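PDB 3MSQ: putative ubiquinone biosynthesis protein from Nostoc punctiforme, which probably takes part in ubiquinone-type quinone biosynthesis as a member of the Coq4 family, although its biochemical activity is not established. Local coordinates for residues Ala147-Gln152 against Gly187-Ser192; Phe105-Val109 against Met120-Ser124; Tyr8-Gly13 against Gln45-Gln50. Residue numbers count along the deposited sequence, not the author numbering.

Contact 1: Ala147-Gln152 against Gly187-Ser192; sequences AFFLAQ and GYRVGS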
loop_
_atom_site.group_PDB
_atom_site.type_symbol
_atom_site.label_atom_id
_atom_site.label_comp_id
_atom_site.label_asym_id
_atom_site.label_seq_id
_atom_site.Cartn_x
_atom_site.Cartn_y
_atom_site.Cartn_z
ATOM N N ALA A 147 -22.277 -10.504 -2.722
ATOM C CA ALA A 147 -23.150 -9.498 -3.328
ATOM C C ALA A 147 -24.573 -9.731 -2.860
ATOM O O ALA A 147 -25.241 -8.772 -2.484
ATOM C CB ALA A 147 -23.042 -9.542 -4.855
ATOM N N PHE A 148 -24.988 -11.005 -2.768
ATOM C CA PHE A 148 -26.296 -11.426 -2.246
ATOM C C PHE A 148 -26.413 -10.998 -0.761
ATOM O O PHE A 148 -27.437 -10.434 -0.375
ATOM C CB PHE A 148 -26.473 -12.962 -2.404
ATOM C CG PHE A 148 -27.788 -13.558 -1.941
ATOM C CD1 PHE A 148 -28.058 -13.730 -0.587
ATOM C CD2 PHE A 148 -28.719 -14.031 -2.861
ATOM C CE1 PHE A 148 -29.270 -14.284 -0.166
ATOM C CE2 PHE A 148 -29.926 -14.595 -2.434
ATOM C CZ PHE A 148 -30.191 -14.721 -1.090
ATOM N N PHE A 149 -25.330 -11.218 0.034
ATOM C CA PHE A 149 -25.235 -10.900 1.462
ATOM C C PHE A 149 -25.249 -9.385 1.741
ATOM O O PHE A 149 -25.953 -8.928 2.662
ATOM C CB PHE A 149 -24.034 -11.607 2.099
ATOM C CG PHE A 149 -24.121 -11.691 3.603
ATOM C CD1 PHE A 149 -25.046 -12.533 4.219
ATOM C CD2 PHE A 149 -23.297 -10.910 4.410
ATOM C CE1 PHE A 149 -25.162 -12.575 5.617
ATOM C CE2 PHE A 149 -23.415 -10.956 5.806
ATOM C CZ PHE A 149 -24.339 -11.799 6.399
ATOM N N LEU A 150 -24.512 -8.599 0.898
ATOM C CA LEU A 150 -24.454 -7.124 0.948
ATOM C C LEU A 150 -25.842 -6.524 0.603
ATOM O O LEU A 150 -26.232 -5.515 1.199
ATOM C CB LEU A 150 -23.338 -6.587 0.009
ATOM C CG LEU A 150 -23.003 -5.081 0.032
ATOM C CD1 LEU A 150 -22.158 -4.726 1.218
ATOM C CD2 LEU A 150 -22.227 -4.684 -1.185
ATOM N N ALA A 151 -26.602 -7.177 -0.313
ATOM C CA ALA A 151 -27.944 -6.727 -0.701
ATOM C C ALA A 151 -28.939 -6.860 0.447
ATOM O O ALA A 151 -29.827 -6.026 0.565
ATOM C CB ALA A 151 -28.439 -7.507 -1.912
ATOM N N GLN A 152 -28.769 -7.893 1.295
ATOM C CA GLN A 152 -29.618 -8.239 2.436
ATOM C C GLN A 152 -29.237 -7.525 3.721
ATOM O O GLN A 152 -30.051 -6.801 4.285
ATOM C CB GLN A 152 -29.527 -9.745 2.693
ATOM C CG GLN A 152 -30.351 -10.606 1.764
ATOM C CD GLN A 152 -30.747 -11.893 2.426
ATOM O OE1 GLN A 152 -30.004 -12.474 3.233
ATOM N NE2 GLN A 152 -31.937 -12.346 2.118
ATOM N N GLY A 187 -26.285 -11.900 -7.926
ATOM C CA GLY A 187 -26.226 -11.982 -6.478
ATOM C C GLY A 187 -26.966 -10.851 -5.800
ATOM O O GLY A 187 -27.848 -11.105 -4.986
ATOM N N TYR A 188 -26.635 -9.599 -6.155
ATOM C CA TYR A 188 -27.261 -8.416 -5.589
ATOM C C TYR A 188 -28.774 -8.373 -5.871
ATOM O O TYR A 188 -29.563 -8.143 -4.955
ATOM C CB TYR A 188 -26.563 -7.126 -6.064
ATOM C CG TYR A 188 -26.758 -5.981 -5.092
ATOM C CD1 TYR A 188 -27.885 -5.162 -5.164
ATOM C CD2 TYR A 188 -25.843 -5.747 -4.064
ATOM C CE1 TYR A 188 -28.091 -4.131 -4.244
ATOM C CE2 TYR A 188 -26.034 -4.714 -3.144
ATOM C CZ TYR A 188 -27.165 -3.914 -3.231
ATOM O OH TYR A 188 -27.351 -2.896 -2.325
ATOM N N ARG A 189 -29.170 -8.620 -7.129
ATOM C CA ARG A 189 -30.549 -8.619 -7.597
ATOM C C ARG A 189 -31.406 -9.614 -6.809
ATOM O O ARG A 189 -32.435 -9.209 -6.263
ATOM C CB ARG A 189 -30.557 -8.929 -9.092
ATOM C CG ARG A 189 -31.811 -8.547 -9.858
ATOM C CD ARG A 189 -31.644 -8.812 -11.361
ATOM N NE ARG A 189 -30.917 -10.055 -11.690
ATOM C CZ ARG A 189 -31.404 -11.296 -11.563
ATOM N NH1 ARG A 189 -32.632 -11.497 -11.086
ATOM N NH2 ARG A 189 -30.655 -12.343 -11.888
ATOM N N VAL A 190 -30.942 -10.888 -6.696
ATOM C CA VAL A 190 -31.619 -11.980 -5.994
ATOM C C VAL A 190 -31.706 -11.716 -4.493
ATOM O O VAL A 190 -32.755 -11.953 -3.895
ATOM C CB VAL A 190 -31.017 -13.375 -6.322
ATOM C CG1 VAL A 190 -31.732 -14.492 -5.545
ATOM C CG2 VAL A 190 -31.060 -13.665 -7.813
ATOM N N GLY A 191 -30.610 -11.243 -3.918
ATOM C CA GLY A 191 -30.498 -10.888 -2.509
ATOM C C GLY A 191 -31.437 -9.759 -2.128
ATOM O O GLY A 191 -32.068 -9.820 -1.081
ATOM N N SER A 192 -31.578 -8.742 -3.008
ATOM C CA SER A 192 -32.466 -7.583 -2.842
ATOM C C SER A 192 -33.926 -8.000 -2.867
ATOM O O SER A 192 -34.763 -7.297 -2.305
ATOM C CB SER A 192 -32.244 -6.579 -3.961
ATOM O OG SER A 192 -30.964 -5.992 -3.839
#
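This is a close helix-helix packing contact, largely buried, between the C-terminal parts of helix 139-152 and helix 177-192. The two short segments run in the same general direction, with axes 7.0 Å apart and a crossing angle of -39°. Glycine makes this possible. Gly187 and Gly191, one turn apart, face helix 139-152, and the CA atoms of Phe148 and Gly191 lie only 4.2 Å apart. A side chain at Gly191 would clash with Phe148 O. At Gly187, Phe148 CA comes within 3.2 Å of Gly187 O, a CA-H...O contact. No conventional hydrogen bond joins the segments.

Two CH-pi contacts run in opposite senses. Gly191 CA lies 3.7 Å from the centroid of the Phe148 ring, over its face. Ala151 CB lies 3.7 Å from the centroid of the Tyr188 ring. At the edge of the Phe148 ring, CE2 meets Val190 CG1 at 3.6 Å. Gln152 extends the join through hydrogen bonds to Thr194, Gly196 and Leu198. Leu150 and Tyr188 also pack on Phe177 and Met181 of the second subunit. Small residues spaced four apart on both helices, Ala147 and Ala151 against Gly187 and Gly191, are typical of GxxxG-like helix packing in an all-helical fold.

Contact 2: Phe105-Val109 against Met120-Ser124; sequences FYKKV and MLWRS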
loop_
_atom_site.group_PDB
_atom_site.type_symbol
_atom_site.label_atom_id
_atom_site.label_comp_id
_atom_site.label_asym_id
_atom_site.label_seq_id
_atom_site.Cartn_x
_atom_site.Cartn_y
_atom_site.Cartn_z
ATOM N N PHE A 105 -12.885 -26.128 11.491
ATOM C CA PHE A 105 -12.956 -25.772 10.065
ATOM C C PHE A 105 -12.568 -24.291 9.761
ATOM O O PHE A 105 -12.374 -23.921 8.588
ATOM C CB PHE A 105 -14.363 -26.099 9.482
ATOM C CG PHE A 105 -14.450 -27.366 8.672
ATOM C CD1 PHE A 105 -13.823 -27.465 7.430
ATOM C CD2 PHE A 105 -15.168 -28.456 9.138
ATOM C CE1 PHE A 105 -13.871 -28.653 6.700
ATOM C CE2 PHE A 105 -15.226 -29.638 8.402
ATOM C CZ PHE A 105 -14.571 -29.732 7.193
ATOM N N TYR A 106 -12.490 -23.452 10.829
ATOM C CA TYR A 106 -12.202 -22.007 10.786
ATOM C C TYR A 106 -11.465 -21.531 12.057
ATOM O O TYR A 106 -11.247 -22.327 12.982
ATOM C CB TYR A 106 -13.513 -21.209 10.570
ATOM C CG TYR A 106 -14.549 -21.399 11.665
ATOM C CD1 TYR A 106 -14.559 -20.582 12.794
ATOM C CD2 TYR A 106 -15.529 -22.385 11.566
ATOM C CE1 TYR A 106 -15.498 -20.758 13.807
ATOM C CE2 TYR A 106 -16.474 -22.570 12.576
ATOM C CZ TYR A 106 -16.459 -21.747 13.690
ATOM O OH TYR A 106 -17.395 -21.906 14.679
ATOM N N LYS A 107 -11.114 -20.225 12.100
ATOM C CA LYS A 107 -10.423 -19.572 13.223
ATOM C C LYS A 107 -11.427 -19.178 14.318
ATOM O O LYS A 107 -12.275 -18.310 14.091
ATOM C CB LYS A 107 -9.657 -18.327 12.714
ATOM C CG LYS A 107 -8.313 -18.046 13.385
ATOM C CD LYS A 107 -7.681 -16.806 12.763
ATOM C CE LYS A 107 -6.308 -16.488 13.307
ATOM N NZ LYS A 107 -5.779 -15.223 12.727
ATOM N N LYS A 108 -11.344 -19.830 15.491
ATOM C CA LYS A 108 -12.230 -19.559 16.633
ATOM C C LYS A 108 -11.702 -18.420 17.525
ATOM O O LYS A 108 -10.508 -18.344 17.802
ATOM C CB LYS A 108 -12.521 -20.829 17.451
ATOM C CG LYS A 108 -13.542 -21.751 16.811
ATOM C CD LYS A 108 -13.995 -22.836 17.782
ATOM C CE LYS A 108 -15.262 -23.541 17.341
ATOM N NZ LYS A 108 -16.485 -22.723 17.594
ATOM N N VAL A 109 -12.610 -17.537 17.957
ATOM C CA VAL A 109 -12.374 -16.344 18.786
ATOM C C VAL A 109 -13.349 -16.387 19.998
ATOM O O VAL A 109 -14.496 -16.832 19.841
ATOM C CB VAL A 109 -12.589 -15.087 17.878
ATOM C CG1 VAL A 109 -12.992 -13.826 18.648
ATOM C CG2 VAL A 109 -11.382 -14.827 17.004
HETATM N N MSE A 120 -18.230 -14.678 14.827
HETATM C CA MSE A 120 -18.429 -16.104 15.078
HETATM C C MSE A 120 -19.666 -16.615 14.373
HETATM O O MSE A 120 -19.554 -17.609 13.662
HETATM C CB MSE A 120 -18.413 -16.440 16.573
HETATM C CG MSE A 120 -17.018 -16.266 17.205
HETATM SE SE MSE A 120 -15.613 -17.242 16.269
HETATM C CE MSE A 120 -16.182 -19.032 16.985
ATOM N N LEU A 121 -20.801 -15.884 14.446
ATOM C CA LEU A 121 -22.015 -16.291 13.733
ATOM C C LEU A 121 -21.740 -16.465 12.213
ATOM O O LEU A 121 -22.119 -17.470 11.604
ATOM C CB LEU A 121 -23.164 -15.302 13.987
ATOM C CG LEU A 121 -24.478 -15.603 13.260
ATOM C CD1 LEU A 121 -25.095 -16.867 13.755
ATOM C CD2 LEU A 121 -25.451 -14.447 13.350
ATOM N N TRP A 122 -21.038 -15.495 11.641
ATOM C CA TRP A 122 -20.645 -15.430 10.245
ATOM C C TRP A 122 -19.785 -16.651 9.853
ATOM O O TRP A 122 -20.128 -17.354 8.903
ATOM C CB TRP A 122 -19.894 -14.094 10.020
ATOM C CG TRP A 122 -19.147 -13.975 8.734
ATOM C CD1 TRP A 122 -17.787 -13.956 8.560
ATOM C CD2 TRP A 122 -19.727 -13.840 7.433
ATOM N NE1 TRP A 122 -17.486 -13.848 7.221
ATOM C CE2 TRP A 122 -18.661 -13.759 6.506
ATOM C CE3 TRP A 122 -21.052 -13.766 6.961
ATOM C CZ2 TRP A 122 -18.884 -13.605 5.130
ATOM C CZ3 TRP A 122 -21.271 -13.637 5.598
ATOM C CH2 TRP A 122 -20.198 -13.550 4.700
ATOM N N ARG A 123 -18.691 -16.903 10.607
ATOM C CA ARG A 123 -17.764 -17.997 10.360
ATOM C C ARG A 123 -18.406 -19.374 10.521
ATOM O O ARG A 123 -18.175 -20.244 9.691
ATOM C CB ARG A 123 -16.518 -17.848 11.225
ATOM C CG ARG A 123 -15.642 -16.659 10.846
ATOM C CD ARG A 123 -14.394 -16.546 11.719
ATOM N NE ARG A 123 -13.651 -15.335 11.370
ATOM C CZ ARG A 123 -12.563 -14.892 11.989
ATOM N NH1 ARG A 123 -12.055 -15.559 13.016
ATOM N NH2 ARG A 123 -11.975 -13.775 11.585
ATOM N N SER A 124 -19.247 -19.561 11.553
ATOM C CA SER A 124 -19.942 -20.834 11.831
ATOM C C SER A 124 -20.956 -21.204 10.781
ATOM O O SER A 124 -21.222 -22.395 10.584
ATOM C CB SER A 124 -20.715 -20.762 13.141
ATOM O OG SER A 124 -20.202 -19.790 14.023
#
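The loop segment Phe105-Val109 lies against one side of helix 114-133, at Met120-Ser124. Tyr106, in a p rotamer, lays one ring face against the helix, with its long axis across it. Arg123 CB sits over this face, 4.1 Å from the ring centroid, in a CH-pi contact. The ring edge meets the selenomethionine at position 120, with Tyr106 CE1 3.7 Å from Met120 CE.

Met120 has all three chi angles in the m well. This folds the side chain back toward the loop and brings Met120 SE within 3.5 Å of Val109 N and 4.0 Å of Val109 CB. Arg123 is extended after an m chi1, with chi2, chi3 and chi4 near 180°. The guanidinium therefore reaches past Tyr106 to the loop backbone, where Arg123 NH1 donates to Lys107 O at 3.0 Å. Arg123 NH2 makes a salt bridge with Asp41.

The lysines diverge. Lys107 is extended from chi2 onward and its amine reaches Asp38 in a salt bridge. Lys108 turns at chi4 (m), so that Lys108 NZ donates to Tyr106 OH at 3.2 Å. Ser124 turns its hydroxyl to its own helix. Ser124 OG to Met120 O is only 2.3 Å and chi1 (-24°) lies between wells, so placement at 2.85 Å resolution is probably imprecise.

Phe37 of helix 32-42 packs on Tyr106, Lys107 and Arg123. The chemistry is mixed: apolar packing holds the loop to the helix, while Arg123 links a loop carbonyl and the acidic Asp41 through one guanidinium. The loop, helix 114-133 and helix 32-42 are joined by both charge and packing.

Contact 3: Tyr8-Gly13 against Gln45-Gln50; sequences YNNDKG and QTQMAQ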
loop_
_atom_site.group_PDB
_atom_site.type_symbol
_atom_site.label_atom_id
_atom_site.label_comp_id
_atom_site.label_asym_id
_atom_site.label_seq_id
_atom_site.Cartn_x
_atom_site.Cartn_y
_atom_site.Cartn_z
ATOM N N TYR A 8 -12.743 5.361 16.816
ATOM C CA TYR A 8 -12.433 4.237 15.913
ATOM C C TYR A 8 -11.198 4.491 15.061
ATOM O O TYR A 8 -11.038 5.605 14.561
ATOM C CB TYR A 8 -13.599 4.010 14.933
ATOM C CG TYR A 8 -14.951 3.802 15.571
ATOM C CD1 TYR A 8 -15.324 2.556 16.075
ATOM C CD2 TYR A 8 -15.881 4.835 15.631
ATOM C CE1 TYR A 8 -16.584 2.347 16.637
ATOM C CE2 TYR A 8 -17.144 4.638 16.192
ATOM C CZ TYR A 8 -17.494 3.391 16.688
ATOM O OH TYR A 8 -18.746 3.190 17.219
ATOM N N ASN A 9 -10.377 3.451 14.800
ATOM C CA ASN A 9 -9.221 3.611 13.904
ATOM C C ASN A 9 -9.523 3.060 12.519
ATOM O O ASN A 9 -9.315 1.875 12.256
ATOM C CB ASN A 9 -7.911 3.041 14.483
ATOM C CG ASN A 9 -6.658 3.570 13.799
ATOM O OD1 ASN A 9 -6.610 3.786 12.583
ATOM N ND2 ASN A 9 -5.598 3.775 14.562
ATOM N N ASN A 10 -10.028 3.935 11.640
ATOM C CA ASN A 10 -10.392 3.595 10.261
ATOM C C ASN A 10 -9.173 3.448 9.377
ATOM O O ASN A 10 -9.186 2.607 8.493
ATOM C CB ASN A 10 -11.379 4.610 9.682
ATOM C CG ASN A 10 -12.671 4.697 10.447
ATOM O OD1 ASN A 10 -13.361 3.702 10.681
ATOM N ND2 ASN A 10 -13.055 5.904 10.818
ATOM N N ASP A 11 -8.104 4.228 9.630
ATOM C CA ASP A 11 -6.845 4.164 8.875
ATOM C C ASP A 11 -6.223 2.777 8.914
ATOM O O ASP A 11 -5.660 2.339 7.913
ATOM C CB ASP A 11 -5.847 5.227 9.347
ATOM C CG ASP A 11 -6.324 6.647 9.104
ATOM O OD1 ASP A 11 -6.612 6.987 7.925
ATOM O OD2 ASP A 11 -6.440 7.416 10.098
ATOM N N LYS A 12 -6.393 2.057 10.041
ATOM C CA LYS A 12 -5.916 0.681 10.193
ATOM C C LYS A 12 -6.741 -0.300 9.330
ATOM O O LYS A 12 -6.217 -1.320 8.879
ATOM C CB LYS A 12 -5.840 0.275 11.664
ATOM C CG LYS A 12 -4.657 0.917 12.381
ATOM C CD LYS A 12 -4.315 0.209 13.683
ATOM C CE LYS A 12 -3.352 1.001 14.532
ATOM N NZ LYS A 12 -1.988 1.083 13.945
ATOM N N GLY A 13 -7.989 0.063 9.051
ATOM C CA GLY A 13 -8.847 -0.687 8.152
ATOM C C GLY A 13 -8.310 -0.589 6.742
ATOM O O GLY A 13 -8.194 -1.604 6.055
ATOM N N GLN A 45 -12.009 -2.846 14.485
ATOM C CA GLN A 45 -11.650 -1.550 15.073
ATOM C C GLN A 45 -12.299 -0.354 14.341
ATOM O O GLN A 45 -12.299 0.757 14.880
ATOM C CB GLN A 45 -10.118 -1.404 15.107
ATOM C CG GLN A 45 -9.447 -1.352 13.717
ATOM C CD GLN A 45 -7.956 -1.608 13.769
ATOM O OE1 GLN A 45 -7.225 -1.066 14.609
ATOM N NE2 GLN A 45 -7.460 -2.416 12.838
ATOM N N THR A 46 -12.817 -0.580 13.114
ATOM C CA THR A 46 -13.450 0.455 12.292
ATOM C C THR A 46 -14.859 0.834 12.783
ATOM O O THR A 46 -15.471 0.106 13.562
ATOM C CB THR A 46 -13.485 0.039 10.809
ATOM O OG1 THR A 46 -14.420 -1.022 10.669
ATOM C CG2 THR A 46 -12.124 -0.385 10.267
ATOM N N GLN A 47 -15.371 1.964 12.294
ATOM C CA GLN A 47 -16.701 2.469 12.587
ATOM C C GLN A 47 -17.789 1.620 11.906
ATOM O O GLN A 47 -18.869 1.453 12.476
ATOM C CB GLN A 47 -16.805 3.927 12.141
ATOM C CG GLN A 47 -18.042 4.623 12.674
ATOM C CD GLN A 47 -18.281 5.969 12.066
ATOM O OE1 GLN A 47 -17.358 6.680 11.661
ATOM N NE2 GLN A 47 -19.539 6.364 12.038
HETATM N N MSE A 48 -17.511 1.103 10.695
HETATM C CA MSE A 48 -18.431 0.267 9.915
HETATM C C MSE A 48 -18.744 -1.015 10.666
HETATM O O MSE A 48 -19.863 -1.498 10.557
HETATM C CB MSE A 48 -17.875 -0.011 8.486
HETATM C CG MSE A 48 -18.670 -1.070 7.654
HETATM SE SE MSE A 48 -20.046 -0.467 6.338
HETATM C CE MSE A 48 -20.837 -2.178 5.805
ATOM N N ALA A 49 -17.794 -1.533 11.462
ATOM C CA ALA A 49 -17.985 -2.741 12.278
ATOM C C ALA A 49 -19.139 -2.514 13.261
ATOM O O ALA A 49 -20.100 -3.286 13.260
ATOM C CB ALA A 49 -16.696 -3.093 13.025
ATOM N N GLN A 50 -19.091 -1.405 14.017
ATOM C CA GLN A 50 -20.116 -1.044 14.982
ATOM C C GLN A 50 -21.458 -0.701 14.331
ATOM O O GLN A 50 -22.508 -1.096 14.842
ATOM C CB GLN A 50 -19.624 0.099 15.875
ATOM C CG GLN A 50 -20.489 0.326 17.123
ATOM C CD GLN A 50 -20.698 -0.941 17.929
ATOM O OE1 GLN A 50 -19.747 -1.563 18.422
ATOM N NE2 GLN A 50 -21.946 -1.383 18.046
#
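Each segment runs from a loop or turn into the first turn of a helix. Tyr8 and Asn9 are loop residues that lead into helix 11-23, and Gln45-Thr46 lead into helix 47-56. The backbones come closest at Asn10 and Thr46, whose CA atoms are 4.8 Å apart. A weak hydrogen bond joins them, from Asn9 N to Gln45 O at 3.3 Å. Gly13 faces Thr46, and Gly13 CA lies 3.9 Å from Thr46 CG2. A CB there would clash with that methyl group.

The stronger link is from Gln47 N to Asn10 OD1, at 3.1 Å and nearly linear. It ties the side chain of one turn to the first turn of the other helix. Asn9 OD1 accepts from Lys12 N at 3.1 Å, a capping bond. The Tyr8 ring lies along helix 47-56 with Gln47 CA over one face, 3.8 Å from the ring centroid, a CH-pi contact. Tyr8 OH comes within 3.4 Å of Gln50 CG.

Asn10 and Thr46 pack on Leu171 of the second subunit. Asp11 and Lys12 form reciprocal salt bridges with Lys12 and Asp11 of the third subunit, whose Asp11 also bonds Asn9 ND2. Lys12 NZ also bonds to Ala25 O of the fourth. Two helix starts, one capped by Asn9 and one bonded to Asn10, thus meet at an interface of the four-chain assembly.

How the contacts relate
The three contacts are spread through the all-helical chain, with centres 20 to 24 Å apart. Contacts 1 and 2 lie on opposite sides of the chain's centre, yet they touch: Phe149 CE2 is 3.4 Å from Trp122 CZ3. This packing joins helix 114-133 to helix 139-152, the next helix in the chain. Contact 3 touches neither. Its nearest atoms are about 5 Å from contact 1 and about 11 Å from contact 2. Helix 156-172 bridges the first gap, packing on both contacts 1 and 3. These two also meet the second subunit, whereas contact 2 meets no other chain. None of the three includes a bound ligand or an assigned active site.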